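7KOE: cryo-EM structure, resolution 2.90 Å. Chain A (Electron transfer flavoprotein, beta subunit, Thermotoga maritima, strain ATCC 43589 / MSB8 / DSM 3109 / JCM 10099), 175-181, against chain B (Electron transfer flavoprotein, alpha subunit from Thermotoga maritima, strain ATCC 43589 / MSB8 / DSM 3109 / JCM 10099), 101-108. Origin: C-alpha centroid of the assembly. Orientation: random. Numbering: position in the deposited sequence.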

# COMPACT_ATOMS: atom_id res chain seq x y z
N VAL A 175 12.94 14.47 -57.00
CA VAL A 175 12.96 15.89 -56.63
C VAL A 175 13.20 15.93 -55.12
O VAL A 175 12.27 15.82 -54.32
N ARG A 176 14.46 16.05 -54.73
CA ARG A 176 14.83 16.12 -53.32
C ARG A 176 14.51 17.50 -52.76
O ARG A 176 14.79 18.51 -53.40
N ARG A 177 13.92 17.53 -51.58
CA ARG A 177 13.71 18.79 -50.87
C ARG A 177 14.93 19.13 -50.03
O ARG A 177 15.41 18.30 -49.26
N LEU A 178 15.43 20.35 -50.19
CA LEU A 178 16.44 20.91 -49.31
C LEU A 178 15.89 22.19 -48.70
O LEU A 178 14.72 22.54 -48.88
N ASP A 179 16.73 22.90 -47.95
CA ASP A 179 16.25 24.10 -47.27
C ASP A 179 16.28 25.33 -48.17
O ASP A 179 15.48 26.25 -47.97
N GLN A 180 17.19 25.38 -49.14
CA GLN A 180 17.16 26.47 -50.11
C GLN A 180 16.13 26.23 -51.20
O GLN A 180 15.82 27.16 -51.95
N GLY A 181 15.59 25.02 -51.30
CA GLY A 181 14.61 24.71 -52.32
C GLY A 181 14.72 23.29 -52.81
O GLY A 181 15.65 22.57 -52.45
N ALA B 101 21.50 20.89 -38.15
CA ALA B 101 20.41 20.04 -38.62
C ALA B 101 19.60 20.70 -39.72
O ALA B 101 18.38 20.80 -39.67
N THR B 102 20.31 21.15 -40.75
CA THR B 102 19.69 21.44 -42.02
C THR B 102 19.42 20.12 -42.74
O THR B 102 19.89 19.06 -42.33
N LEU B 103 18.66 20.20 -43.83
CA LEU B 103 18.34 18.98 -44.57
C LEU B 103 19.57 18.41 -45.27
O LEU B 103 19.67 17.20 -45.45
N GLU B 104 20.52 19.26 -45.66
CA GLU B 104 21.80 18.74 -46.11
C GLU B 104 22.63 18.22 -44.95
O GLU B 104 23.38 17.26 -45.13
N GLY B 105 22.50 18.82 -43.77
CA GLY B 105 23.31 18.43 -42.64
C GLY B 105 22.93 17.09 -42.04
O GLY B 105 23.80 16.30 -41.68
N ARG B 106 21.63 16.84 -41.91
CA ARG B 106 21.17 15.55 -41.40
C ARG B 106 21.43 14.43 -42.39
O ARG B 106 21.68 13.29 -41.98
N GLU B 107 21.37 14.72 -43.69
CA GLU B 107 21.64 13.70 -44.69
C GLU B 107 23.13 13.39 -44.76
O GLU B 107 23.53 12.23 -44.92
N LEU B 108 23.98 14.42 -44.60
CA LEU B 108 25.42 14.23 -44.67
C LEU B 108 25.95 13.48 -43.46
O LEU B 108 26.84 12.63 -43.59

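The end of a strand and the loop after it in chain A meet the start of a helix in chain B. The backbones come closest at L178(A) and L103(B), whose CA atoms lie 5.5 Å apart.

The helix start supplies free backbone NH groups, and two of them find side-chain acceptors. L103(B) N donates to D179(A) OD2 at 3.1 Å, with an N-H...O angle of 160°. This bond links the two stretches. D179(A) points toward the helix with chi1 m, and its OD2 also lies 3.3 Å from T102(B) CB. G105(B) N is satisfied within chain B: it donates to T102(B) OG1 at 2.9 Å. T102(B), chi1 p, sits at the N-cap position, and this is its capping bond. Its hydroxyl is used twice, because OG1 also donates to E104(B) OE1 at 2.8 Å.

That bond gives one carboxylate oxygen of E104(B) a donor. D179(A) OD2 lies 4.2 Å from the same oxygen, E104(B) OE1, a close approach of like charges. The CA-to-CB bond of E104(B) points sideways, but the end of the side chain comes nearer to chain A. Its chi1 is m and its chi2, at 98°, lies between wells. E104(B) OE2 is close to the side-chain amide of Q180(A), whose orientation in the model is doubtful.

The second charged contact lies one helical turn on from L103(B). R176(A) and E107(B) both point toward the opposing stretch and form a salt bridge, with R176(A) NH2 2.4 Å from E107(B) OE2. The distance is very short for such a pair. E107(B) is extended, with chi1 and chi2 both t, and its CD lies over one face of the guanidinium. R176(A) has an off-rotamer chi1 of 148°. Its NH2 also has a hydrogen bond elsewhere in the structure, and its NH1 bonds to a residue just outside one of the stretches.

Leucines fill the space between these polar groups. L103(B), chi1 m and chi2 t, points toward chain A and has the largest covered area of any residue here. Its CD1 lies 3.8 Å from R177(A) CG and 3.9 Å from L178(A) CA. L178(A) has the same rotamer. It starts sideways, but its CD2 reaches to 4.0 Å from L103(B) CB and 3.8 Å from E104(B) CG. R177(A) contributes aliphatic contact here, while its NH1 and NH2 are hydrogen-bonded elsewhere in the structure.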

# COMPACT_ATOMS: atom_id res chain seq x y z
CB VAL A 175 11.67 16.62 -57.01
CG1 VAL A 175 11.74 18.07 -56.61
CG2 VAL A 175 11.44 16.55 -58.50
CB ARG A 176 16.31 15.80 -53.16
CG ARG A 176 17.02 16.52 -52.01
CD ARG A 176 18.51 16.52 -52.15
NE ARG A 176 19.09 15.21 -51.91
CZ ARG A 176 20.36 14.91 -52.13
NH1 ARG A 176 21.18 15.83 -52.61
NH2 ARG A 176 20.82 13.69 -51.89
CB ARG A 177 12.48 18.71 -49.97
CG ARG A 177 12.36 19.85 -48.99
CD ARG A 177 11.24 19.59 -48.01
NE ARG A 177 9.94 19.85 -48.60
CZ ARG A 177 9.30 21.01 -48.51
NH1 ARG A 177 9.85 22.02 -47.85
NH2 ARG A 177 8.11 21.17 -49.07
CB LEU A 178 17.75 21.17 -50.07
CG LEU A 178 18.49 19.90 -50.49
CD1 LEU A 178 19.80 20.24 -51.16
CD2 LEU A 178 18.72 18.99 -49.30
CB ASP A 179 17.07 24.35 -46.01
CG ASP A 179 16.73 23.37 -44.91
OD1 ASP A 179 15.58 22.88 -44.88
OD2 ASP A 179 17.60 23.09 -44.07
CB GLN A 180 18.54 26.66 -50.74
CG GLN A 180 18.94 25.59 -51.75
CD GLN A 180 19.61 24.40 -51.11
OE1 GLN A 180 19.52 24.19 -49.90
NE2 GLN A 180 20.30 23.61 -51.92
CB ALA B 101 19.51 19.62 -37.46
CB THR B 102 20.58 22.36 -42.84
OG1 THR B 102 21.67 21.62 -43.39
CG2 THR B 102 21.13 23.48 -41.98
CB LEU B 103 17.21 19.23 -45.56
CG LEU B 103 15.82 19.46 -44.97
CD1 LEU B 103 14.77 19.48 -46.05
CD2 LEU B 103 15.49 18.40 -43.94
CB GLU B 104 22.59 19.81 -46.87
CG GLU B 104 21.78 20.62 -47.85
CD GLU B 104 21.35 21.95 -47.29
OE1 GLU B 104 21.10 22.03 -46.07
OE2 GLU B 104 21.28 22.92 -48.06
CB ARG B 106 19.68 15.61 -41.07
CG ARG B 106 19.31 16.68 -40.07
CD ARG B 106 17.86 16.56 -39.66
NE ARG B 106 17.59 15.33 -38.94
CZ ARG B 106 16.66 15.20 -38.00
NH1 ARG B 106 15.91 16.24 -37.68
NH2 ARG B 106 16.49 14.04 -37.39
CB GLU B 107 21.10 14.17 -46.04
CG GLU B 107 21.84 13.68 -47.26
CD GLU B 107 21.15 14.05 -48.55
OE1 GLU B 107 20.44 15.07 -48.56
OE2 GLU B 107 21.31 13.32 -49.54
CB LEU B 108 26.11 15.58 -44.78
CG LEU B 108 27.54 15.74 -45.28
CD1 LEU B 108 27.60 17.08 -45.95
CD2 LEU B 108 28.53 15.70 -44.15